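Local coordinates for cystathionine beta-lyase family protein, YNBB B.subtilis ortholog (Clostridium acetobutylicum, PDB 3HVY) that probably acts as a pyridoxal-phosphate-dependent lyase of the methionine gamma-lyase family, perhaps a cystathionine beta-lyase with a part in aluminium resistance, at residues 113-126 with 145-157. Residues are numbered along the deposited sequence; the frame is centred on the assembly and turned at random. Where two conformers were deposited one is given.
Sequences LRPNDTMMSICGMP and LREYGVKYKMVDL
A side-chain hydrogen bond spans two neighbouring parallel strands: S121 OG meets Y152 OH at 2.7 Å, at the edge of the tyrosine ring and near its plane. With CG anti to the backbone N (chi1 -177°), Y152 lays its ring along the strand direction, carrying the hydroxyl two residues on to S121. The serine oxygen is also hydrogen-bonded to H181 ND1, and P126 CG lies 3.2 Å from Y152 OH. M119, a selenomethionine like M120, is on the same face; it extends its selenium to 3.8 Å from L145 CD1 and makes an oblique Met-aromatic contact with the Y152 ring. Beneath these side chains, strands 118-121 and 151-154 run parallel, 20° apart. K151 N and K153 N donate to D117 O and M119 O, while M119 N and S121 N return to K151 O and K153 O. On the other face, T118 OG1 rests 3.5 Å from K151 CB and hydrogen-bonds S176 OG, and the chain of M120, extended as far as its selenium, puts SE 3.7 Å from V155 CG2. At the N-terminal end the type II turn R114-D117 gives N116 N to G149 O (2.8 Å), with V150 CG2 packed against R114 O. Beyond the strands, V155 N bonds S121 O and G124 N bonds V155 O (2.9 Å), prolonging the pairing into the loops. The pair belongs to a beta-alpha-beta unit at the margin of the seven-stranded mixed sheet: 151-154 is the outermost strand within the chain, 118-121 pairs inward with 177-183, helix 131-134 packs on the Y152 face, and helix 164-173 packs on M120, while K153 NZ forms salt bridges to D174 and to E170 of that helix.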
ATOM      1  N   LEU D 113       5.696  18.281  29.960  1.00 29.74           N
ATOM      2  CA  LEU D 113       6.533  19.323  30.537  1.00 28.48           C
ATOM      3  C   LEU D 113       6.076  20.692  30.052  1.00 29.63           C
ATOM      4  O   LEU D 113       5.589  20.847  28.936  1.00 28.16           O
ATOM      5  CB  LEU D 113       8.009  19.132  30.158  1.00 28.21           C
ATOM      6  CG  LEU D 113       8.634  17.940  30.892  1.00 31.81           C
ATOM      7  CD1 LEU D 113       9.885  17.442  30.175  1.00 31.74           C
ATOM      8  CD2 LEU D 113       8.868  18.226  32.384  1.00 26.74           C
ATOM      9  N   ARG D 114       6.269  21.682  30.914  1.00 31.29           N
ATOM     10  CA  ARG D 114       5.905  23.065  30.653  1.00 31.36           C
ATOM     11  C   ARG D 114       7.023  23.998  31.120  1.00 30.23           C
ATOM     12  O   ARG D 114       7.938  23.602  31.862  1.00 30.90           O
ATOM     13  CB  ARG D 114       4.608  23.427  31.398  1.00 32.49           C
ATOM     14  CG  ARG D 114       3.380  22.579  30.979  1.00 30.28           C
ATOM     15  CD  ARG D 114       2.895  22.838  29.562  1.00 34.29           C
ATOM     16  NE  ARG D 114       1.592  22.185  29.368  1.00 34.37           N
ATOM     17  CZ  ARG D 114       1.406  20.954  28.904  1.00 32.71           C
ATOM     18  NH1 ARG D 114       2.424  20.213  28.547  1.00 37.63           N
ATOM     19  NH2 ARG D 114       0.172  20.455  28.789  1.00 36.11           N
ATOM     20  N   PRO D 115       6.970  25.237  30.666  1.00 30.42           N
ATOM     21  CA  PRO D 115       8.006  26.155  31.099  1.00 28.42           C
ATOM     22  C   PRO D 115       8.101  26.240  32.626  1.00 31.61           C
ATOM     23  O   PRO D 115       7.069  26.317  33.314  1.00 31.64           O
ATOM     24  CB  PRO D 115       7.542  27.494  30.492  1.00 29.13           C
ATOM     25  CG  PRO D 115       6.675  27.114  29.345  1.00 29.61           C
ATOM     26  CD  PRO D 115       6.001  25.869  29.745  1.00 31.60           C
ATOM     27  N   ASN D 116       9.337  26.304  33.118  1.00 31.15           N
ATOM     28  CA  ASN D 116       9.683  26.357  34.537  1.00 32.41           C
ATOM     29  C   ASN D 116       9.633  25.003  35.213  1.00 32.88           C
ATOM     30  O   ASN D 116      10.008  24.912  36.381  1.00 31.38           O
ATOM     31  CB  ASN D 116       8.869  27.373  35.341  1.00 31.03           C
ATOM     32  CG  ASN D 116       8.969  28.742  34.777  1.00 38.21           C
ATOM     33  OD1 ASN D 116      10.046  29.189  34.404  1.00 39.64           O
ATOM     34  ND2 ASN D 116       7.837  29.415  34.670  1.00 49.00           N
ATOM     35  N   ASP D 117       9.196  23.964  34.490  1.00 30.85           N
ATOM     36  CA  ASP D 117       9.284  22.610  34.986  1.00 30.44           C
ATOM     37  C   ASP D 117      10.729  22.135  34.811  1.00 30.38           C
ATOM     38  O   ASP D 117      11.462  22.641  33.966  1.00 32.73           O
ATOM     39  CB  ASP D 117       8.427  21.630  34.193  1.00 27.69           C
ATOM     40  CG  ASP D 117       6.949  21.735  34.463  1.00 36.17           C
ATOM     41  OD1 ASP D 117       6.537  22.440  35.382  1.00 29.65           O
ATOM     42  OD2 ASP D 117       6.193  21.012  33.769  1.00 30.80           O
ATOM     43  N   THR D 118      11.141  21.190  35.651  1.00 31.17           N
ATOM     44  CA  THR D 118      12.431  20.526  35.492  1.00 30.56           C
ATOM     45  C   THR D 118      12.279  19.055  35.146  1.00 30.07           C
ATOM     46  O   THR D 118      11.464  18.350  35.743  1.00 30.81           O
ATOM     47  CB  THR D 118      13.287  20.644  36.726  1.00 31.50           C
ATOM     48  OG1 THR D 118      13.465  22.021  37.055  1.00 28.91           O
ATOM     49  CG2 THR D 118      14.648  19.981  36.483  1.00 28.95           C
HETATM   50  N   MSE D 119      13.059  18.615  34.158  1.00 30.57           N
HETATM   51  CA  MSE D 119      13.195  17.214  33.756  1.00 29.13           C
HETATM   52  C   MSE D 119      14.521  16.702  34.333  1.00 30.03           C
HETATM   53  O   MSE D 119      15.539  17.396  34.281  1.00 26.93           O
HETATM   54  CB  MSE D 119      13.265  17.096  32.228  1.00 31.89           C
HETATM   55  CG  MSE D 119      13.588  15.731  31.732  1.00 31.88           C
HETATM   56 SE   MSE D 119      13.899  15.699  29.782  0.75 34.57          SE
HETATM   57  CE  MSE D 119      14.616  13.851  29.667  1.00 30.91           C
HETATM   58  N   MSE D 120      14.521  15.480  34.860  1.00 25.25           N
HETATM   59  CA  MSE D 120      15.736  14.960  35.458  1.00 27.03           C
HETATM   60  C   MSE D 120      16.034  13.574  34.972  1.00 26.64           C
HETATM   61  O   MSE D 120      15.203  12.658  35.125  1.00 29.77           O
HETATM   62  CB  MSE D 120      15.677  15.004  36.996  1.00 28.36           C
HETATM   63  CG  MSE D 120      16.993  14.486  37.688  1.00 28.94           C
HETATM   64 SE   MSE D 120      17.078  14.736  39.599  0.75 28.77          SE
HETATM   65  CE  MSE D 120      15.557  13.590  40.048  1.00 22.76           C
ATOM     66  N   SER D 121      17.195  13.436  34.336  1.00 27.50           N
ATOM     67  CA  SER D 121      17.675  12.149  33.857  1.00 27.19           C
ATOM     68  C   SER D 121      18.489  11.523  34.998  1.00 28.25           C
ATOM     69  O   SER D 121      19.362  12.177  35.581  1.00 27.93           O
ATOM     70  CB  SER D 121      18.564  12.289  32.614  1.00 29.48           C
ATOM     71  OG  SER D 121      17.805  12.624  31.478  1.00 28.19           O
ATOM     72  N   ILE D 122      18.215  10.271  35.312  1.00 26.40           N
ATOM     73  CA  ILE D 122      18.885   9.651  36.435  1.00 30.17           C
ATOM     74  C   ILE D 122      19.885   8.512  36.124  1.00 33.89           C
ATOM     75  O   ILE D 122      20.539   8.012  37.045  1.00 33.96           O
ATOM     76  CB  ILE D 122      17.921   9.269  37.552  1.00 31.72           C
ATOM     77  CG1 ILE D 122      16.982   8.144  37.098  1.00 30.29           C
ATOM     78  CG2 ILE D 122      17.168  10.530  38.087  1.00 29.33           C
ATOM     79  CD1 ILE D 122      16.171   7.495  38.277  1.00 28.74           C
ATOM     80  N   CYS D 123      20.059   8.184  34.846  1.00 36.94           N
ATOM     81  CA  CYS D 123      20.991   7.171  34.413  1.00 37.71           C
ATOM     82  C   CYS D 123      22.190   7.788  33.688  1.00 39.31           C
ATOM     83  O   CYS D 123      22.678   7.215  32.725  1.00 40.16           O
ATOM     84  CB  CYS D 123      20.290   6.223  33.448  1.00 36.71           C
ATOM     85  SG  CYS D 123      18.838   5.474  34.118  1.00 41.11           S
ATOM     86  N   GLY D 124      22.659   8.953  34.118  1.00 40.91           N
ATOM     87  CA  GLY D 124      23.748   9.619  33.408  1.00 40.41           C
ATOM     88  C   GLY D 124      23.308  10.237  32.079  1.00 41.62           C
ATOM     89  O   GLY D 124      22.135  10.511  31.868  1.00 39.63           O
HETATM   90  N   MSE D 125      24.275  10.501  31.206  1.00 44.64           N
HETATM   91  CA  MSE D 125      24.054  11.128  29.889  1.00 42.90           C
HETATM   92  C   MSE D 125      23.080  10.325  29.017  1.00 43.02           C
HETATM   93  O   MSE D 125      23.205   9.107  28.870  1.00 39.90           O
HETATM   94  CB  MSE D 125      25.390  11.283  29.156  1.00 48.74           C
HETATM   95  CG  MSE D 125      25.409  12.294  27.954  1.00 51.25           C
HETATM   96 SE   MSE D 125      24.946  14.097  28.497  0.75 78.33          SE
HETATM   97  CE  MSE D 125      26.079  14.311  30.074  1.00 61.42           C
ATOM     98  N   PRO D 126      22.058  10.995  28.481  1.00 39.35           N
ATOM     99  CA  PRO D 126      21.150  10.297  27.622  1.00 39.51           C
ATOM    100  C   PRO D 126      21.765   9.989  26.269  1.00 39.99           C
ATOM    101  O   PRO D 126      22.796  10.574  25.916  1.00 37.47           O
ATOM    102  CB  PRO D 126      20.000  11.296  27.431  1.00 39.98           C
ATOM    103  CG  PRO D 126      20.205  12.352  28.365  1.00 42.97           C
ATOM    104  CD  PRO D 126      21.650  12.388  28.707  1.00 42.25           C
ATOM    105  N   LEU D 145      13.374  21.637  24.575  1.00 29.94           N
ATOM    106  CA  LEU D 145      12.770  21.850  25.886  1.00 29.38           C
ATOM    107  C   LEU D 145      13.326  23.096  26.564  1.00 29.87           C
ATOM    108  O   LEU D 145      12.591  23.915  27.084  1.00 35.80           O
ATOM    109  CB  LEU D 145      12.996  20.625  26.766  1.00 29.26           C
ATOM    110  CG  LEU D 145      12.151  19.383  26.390  1.00 30.44           C
ATOM    111  CD1 LEU D 145      12.750  18.102  27.066  1.00 25.89           C
ATOM    112  CD2 LEU D 145      10.694  19.633  26.727  1.00 27.04           C
ATOM    113  N   ARG D 146      14.638  23.228  26.572  1.00 29.17           N
ATOM    114  CA  ARG D 146      15.289  24.407  27.155  1.00 28.56           C
ATOM    115  C   ARG D 146      14.803  25.710  26.525  1.00 30.05           C
ATOM    116  O   ARG D 146      14.613  26.717  27.231  1.00 27.96           O
ATOM    117  CB  ARG D 146      16.791  24.281  26.968  1.00 31.06           C
ATOM    118  CG  ARG D 146      17.650  25.479  27.468  1.00 33.52           C
ATOM    119  CD  ARG D 146      19.120  25.348  27.049  1.00 45.22           C
ATOM    120  NE  ARG D 146      19.262  25.480  25.577  1.00 63.59           N
ATOM    121  CZ  ARG D 146      19.182  26.636  24.891  1.00 64.30           C
ATOM    122  NH1 ARG D 146      18.957  27.789  25.519  1.00 67.52           N
ATOM    123  NH2 ARG D 146      19.311  26.641  23.563  1.00 54.43           N
ATOM    124  N   GLU D 147      14.650  25.714  25.203  1.00 30.27           N
ATOM    125  CA  GLU D 147      14.150  26.891  24.495  1.00 31.22           C
ATOM    126  C   GLU D 147      12.705  27.172  24.879  1.00 30.84           C
ATOM    127  O   GLU D 147      12.226  28.293  24.693  1.00 28.95           O
ATOM    128  CB  GLU D 147      14.251  26.733  22.965  1.00 34.21           C
ATOM    129  CG  GLU D 147      15.639  26.670  22.407  1.00 36.85           C
ATOM    130  CD  GLU D 147      15.682  26.284  20.937  1.00 37.05           C
ATOM    131  OE1 GLU D 147      14.924  26.848  20.118  1.00 36.70           O
ATOM    132  OE2 GLU D 147      16.495  25.422  20.579  1.00 32.10           O
ATOM    133  N   TYR D 148      11.997  26.159  25.382  1.00 26.72           N
ATOM    134  CA  TYR D 148      10.654  26.379  25.907  1.00 29.54           C
ATOM    135  C   TYR D 148      10.612  26.533  27.423  1.00 31.13           C
ATOM    136  O   TYR D 148       9.557  26.380  28.028  1.00 28.47           O
ATOM    137  CB  TYR D 148       9.689  25.288  25.482  1.00 27.46           C
ATOM    138  CG  TYR D 148       9.275  25.465  24.054  1.00 28.70           C
ATOM    139  CD1 TYR D 148       8.243  26.349  23.712  1.00 28.64           C
ATOM    140  CD2 TYR D 148       9.929  24.786  23.032  1.00 29.63           C
ATOM    141  CE1 TYR D 148       7.878  26.553  22.399  1.00 33.57           C
ATOM    142  CE2 TYR D 148       9.568  24.986  21.706  1.00 35.08           C
ATOM    143  CZ  TYR D 148       8.542  25.867  21.402  1.00 33.54           C
ATOM    144  OH  TYR D 148       8.190  26.083  20.108  1.00 34.38           O
ATOM    145  N   GLY D 149      11.754  26.829  28.030  1.00 30.62           N
ATOM    146  CA  GLY D 149      11.784  27.143  29.453  1.00 30.79           C
ATOM    147  C   GLY D 149      11.859  25.958  30.382  1.00 28.73           C
ATOM    148  O   GLY D 149      11.721  26.119  31.602  1.00 30.95           O
ATOM    149  N   VAL D 150      12.080  24.781  29.826  1.00 28.89           N
ATOM    150  CA  VAL D 150      12.144  23.573  30.648  1.00 28.51           C
ATOM    151  C   VAL D 150      13.589  23.398  31.119  1.00 30.48           C
ATOM    152  O   VAL D 150      14.512  23.363  30.319  1.00 33.92           O
ATOM    153  CB  VAL D 150      11.613  22.369  29.919  1.00 29.14           C
ATOM    154  CG1 VAL D 150      11.700  21.097  30.803  1.00 26.95           C
ATOM    155  CG2 VAL D 150      10.184  22.657  29.478  1.00 26.51           C
ATOM    156  N   LYS D 151      13.764  23.327  32.431  0.50 28.24           N
ATOM    157  CA  LYS D 151      15.075  23.135  33.043  0.50 28.71           C
ATOM    158  C   LYS D 151      15.432  21.652  33.023  0.50 29.55           C
ATOM    159  O   LYS D 151      14.543  20.785  32.939  0.50 29.71           O
ATOM    160  CB  LYS D 151      15.053  23.685  34.474  0.50 26.51           C
ATOM    161  CG  LYS D 151      14.778  25.180  34.540  0.50 31.64           C
ATOM    162  CD  LYS D 151      14.543  25.667  35.981  0.50 31.94           C
ATOM    163  CE  LYS D 151      14.612  27.199  36.120  0.50 29.22           C
ATOM    164  NZ  LYS D 151      13.481  27.968  35.540  0.50 30.94           N
ATOM    165  N   TYR D 152      16.734  21.369  33.069  1.00 30.48           N
ATOM    166  CA  TYR D 152      17.250  20.013  32.965  1.00 30.88           C
ATOM    167  C   TYR D 152      18.278  19.700  34.034  1.00 32.69           C
ATOM    168  O   TYR D 152      19.137  20.506  34.298  1.00 30.90           O
ATOM    169  CB  TYR D 152      17.902  19.804  31.617  1.00 31.70           C
ATOM    170  CG  TYR D 152      18.415  18.399  31.398  1.00 28.10           C
ATOM    171  CD1 TYR D 152      17.547  17.352  31.327  1.00 30.38           C
ATOM    172  CD2 TYR D 152      19.772  18.128  31.189  1.00 34.17           C
ATOM    173  CE1 TYR D 152      17.989  16.082  31.135  1.00 29.26           C
ATOM    174  CE2 TYR D 152      20.224  16.829  30.957  1.00 31.06           C
ATOM    175  CZ  TYR D 152      19.314  15.805  30.929  1.00 30.99           C
ATOM    176  OH  TYR D 152      19.684  14.468  30.684  1.00 31.57           O
ATOM    177  N   LYS D 153      18.136  18.557  34.691  1.00 30.01           N
ATOM    178  CA  LYS D 153      19.172  18.081  35.594  1.00 30.87           C
ATOM    179  C   LYS D 153      19.511  16.679  35.168  1.00 32.35           C
ATOM    180  O   LYS D 153      18.636  15.943  34.711  1.00 31.49           O
ATOM    181  CB  LYS D 153      18.741  18.056  37.065  1.00 29.08           C
ATOM    182  CG  LYS D 153      18.561  19.396  37.660  1.00 28.98           C
ATOM    183  CD  LYS D 153      17.990  19.389  39.100  1.00 33.17           C
ATOM    184  CE  LYS D 153      18.243  20.764  39.768  1.00 36.02           C
ATOM    185  NZ  LYS D 153      17.651  20.951  41.132  1.00 29.06           N
HETATM  186  N   MSE D 154      20.763  16.296  35.395  1.00 32.04           N
HETATM  187  CA  MSE D 154      21.199  14.969  35.096  1.00 33.15           C
HETATM  188  C   MSE D 154      22.040  14.397  36.234  1.00 32.16           C
HETATM  189  O   MSE D 154      22.932  15.063  36.766  1.00 32.58           O
HETATM  190  CB  MSE D 154      21.937  15.013  33.774  1.00 35.15           C
HETATM  191  CG  MSE D 154      22.275  13.649  33.305  1.00 47.30           C
HETATM  192 SE   MSE D 154      24.161  13.507  33.343  0.75 69.24          SE
HETATM  193  CE  MSE D 154      23.995  14.276  31.587  1.00 24.27           C
ATOM    194  N   VAL D 155      21.715  13.182  36.658  1.00 31.15           N
ATOM    195  CA  VAL D 155      22.388  12.557  37.803  1.00 31.14           C
ATOM    196  C   VAL D 155      23.315  11.500  37.208  1.00 32.29           C
ATOM    197  O   VAL D 155      22.870  10.535  36.581  1.00 30.73           O
ATOM    198  CB  VAL D 155      21.416  11.933  38.858  1.00 29.95           C
ATOM    199  CG1 VAL D 155      22.177  11.373  40.102  1.00 29.08           C
ATOM    200  CG2 VAL D 155      20.310  12.952  39.331  1.00 26.12           C
ATOM    201  N   ASP D 156      24.618  11.718  37.384  1.00 34.70           N
ATOM    202  CA  ASP D 156      25.605  10.755  36.935  1.00 35.63           C
ATOM    203  C   ASP D 156      25.493   9.469  37.719  1.00 35.87           C
ATOM    204  O   ASP D 156      25.091   9.439  38.907  1.00 34.51           O
ATOM    205  CB  ASP D 156      27.016  11.311  37.110  1.00 38.57           C
ATOM    206  CG  ASP D 156      27.411  12.189  35.978  1.00 41.39           C
ATOM    207  OD1 ASP D 156      27.304  11.724  34.813  1.00 52.92           O
ATOM    208  OD2 ASP D 156      27.792  13.336  36.265  1.00 51.51           O
ATOM    209  N   LEU D 157      25.877   8.394  37.068  1.00 33.67           N
ATOM    210  CA  LEU D 157      25.981   7.130  37.774  1.00 36.73           C
ATOM    211  C   LEU D 157      27.060   7.272  38.850  1.00 39.61           C
ATOM    212  O   LEU D 157      27.950   8.102  38.746  1.00 37.83           O
ATOM    213  CB  LEU D 157      26.324   6.011  36.821  1.00 38.45           C
ATOM    214  CG  LEU D 157      25.271   5.665  35.763  1.00 45.35           C
ATOM    215  CD1 LEU D 157      25.866   4.687  34.728  1.00 42.37           C
ATOM    216  CD2 LEU D 157      23.971   5.107  36.354  1.00 38.91           C
TER
HETATM  217  O   HOH W   1      22.419   7.973  38.792  1.00 38.63           O